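Local coordinates for putative uncharacterized protein (Desulfitobacterium hafniense, PDB 4JGI), which binds methylcobalamin and probably serves as the corrinoid-carrying component of an O-demethylase system, passing methyl groups between partner enzymes, at residues A[31-34]-A[35-38]. Residues are numbered along the deposited sequence; the frame is centred on the assembly and turned at random.
Sequences DADA and AQEL
Ala35 N donates to Asp31 O at 3.1 Å, closing the first turn of helix 32-54 in the helical N-terminal B12-binding region, away from the cobalamin site. Asp31 is the N-cap, and its short side chain reaches forward over the first turn, where OD2 accepts from Ala34 N at 3.2 Å, met from above the carboxylate plane, and weakly from Asp33 N. The small methyl of Ala35 suits a buried site facing helix 16-29, against Val26. Gln36 N follows with a nearly straight bond to Ala32 O (3.0 Å, 169° at the hydrogen). Its long, flexible side chain turns back toward the helix start: a chi1 of 27°, far from a staggered value, brings CG to 3.1 Å from both Ala32 O and Asp33 O. Its amide runs alongside the Asp33 carboxylate with the planes 58° apart; NE2 lies 3.3 Å from OD1 at an angle too poor for a hydrogen bond, and a water instead links NE2 to Asp33 O. That carbonyl also accepts from the N of Glu37, a residue whose charged carboxylate suits an exposed position. Leu38 N bonds to Ala34 O, while its branched side chain packs on Val22, Val23 and Val26. Acidic Asp31 and Asp33 probably interact favourably with the helix dipole.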
loop_
_atom_site.group_PDB
_atom_site.type_symbol
_atom_site.label_atom_id
_atom_site.label_comp_id
_atom_site.label_asym_id
_atom_site.label_seq_id
_atom_site.Cartn_x
_atom_site.Cartn_y
_atom_site.Cartn_z
ATOM N N ASP A 31 -17.685 12.580 -16.332
ATOM C CA ASP A 31 -16.514 12.687 -17.191
ATOM C C ASP A 31 -15.491 11.712 -16.594
ATOM O O ASP A 31 -15.099 11.867 -15.422
ATOM C CB ASP A 31 -15.995 14.154 -17.231
ATOM C CG ASP A 31 -14.920 14.408 -18.333
ATOM O OD1 ASP A 31 -15.130 15.253 -19.236
ATOM O OD2 ASP A 31 -13.841 13.788 -18.286
ATOM N N ALA A 32 -15.084 10.710 -17.380
ATOM C CA ALA A 32 -14.065 9.760 -16.912
ATOM C C ALA A 32 -12.776 10.487 -16.600
ATOM O O ALA A 32 -12.140 10.219 -15.598
ATOM C CB ALA A 32 -13.789 8.653 -17.916
ATOM N N ASP A 33 -12.395 11.461 -17.425
ATOM C CA ASP A 33 -11.085 12.093 -17.210
ATOM C C ASP A 33 -11.101 12.891 -15.860
ATOM O O ASP A 33 -10.104 12.900 -15.116
ATOM C CB ASP A 33 -10.645 12.943 -18.418
ATOM C CG ASP A 33 -10.212 12.092 -19.649
ATOM O OD1 ASP A 33 -9.766 10.910 -19.537
ATOM O OD2 ASP A 33 -10.300 12.649 -20.760
ATOM N N ALA A 34 -12.218 13.538 -15.523
ATOM C CA ALA A 34 -12.324 14.267 -14.260
ATOM C C ALA A 34 -12.284 13.338 -13.058
ATOM O O ALA A 34 -11.687 13.669 -12.010
ATOM C CB ALA A 34 -13.586 15.088 -14.194
ATOM N N ALA A 35 -12.965 12.198 -13.185
ATOM C CA ALA A 35 -12.904 11.174 -12.104
ATOM C C ALA A 35 -11.454 10.742 -11.873
ATOM O O ALA A 35 -11.007 10.649 -10.728
ATOM C CB ALA A 35 -13.752 9.977 -12.488
ATOM N N GLN A 36 -10.725 10.451 -12.948
ATOM C CA GLN A 36 -9.312 10.080 -12.793
ATOM C C GLN A 36 -8.490 11.200 -12.128
ATOM O O GLN A 36 -7.637 10.893 -11.319
ATOM C CB GLN A 36 -8.565 9.570 -14.099
ATOM C CG GLN A 36 -9.020 10.025 -15.460
ATOM C CD GLN A 36 -8.574 9.094 -16.596
ATOM O OE1 GLN A 36 -9.128 7.997 -16.772
ATOM N NE2 GLN A 36 -7.591 9.541 -17.396
ATOM N N GLU A 37 -8.717 12.478 -12.445
ATOM C CA GLU A 37 -7.994 13.543 -11.788
ATOM C C GLU A 37 -8.277 13.610 -10.250
ATOM O O GLU A 37 -7.385 13.850 -9.452
ATOM C CB GLU A 37 -8.259 14.925 -12.426
ATOM C CG GLU A 37 -7.633 15.090 -13.820
ATOM C CD GLU A 37 -8.004 16.359 -14.569
ATOM O OE1 GLU A 37 -8.876 17.125 -14.083
ATOM O OE2 GLU A 37 -7.417 16.582 -15.672
ATOM N N LEU A 38 -9.546 13.379 -9.899
ATOM C CA LEU A 38 -9.972 13.387 -8.534
ATOM C C LEU A 38 -9.318 12.232 -7.766
ATOM O O LEU A 38 -8.821 12.413 -6.654
ATOM C CB LEU A 38 -11.489 13.341 -8.408
ATOM C CG LEU A 38 -11.970 13.464 -6.968
ATOM C CD1 LEU A 38 -11.532 14.735 -6.288
ATOM C CD2 LEU A 38 -13.496 13.305 -6.913
HETATM O O HOH W 1 -7.424 12.533 -16.170
#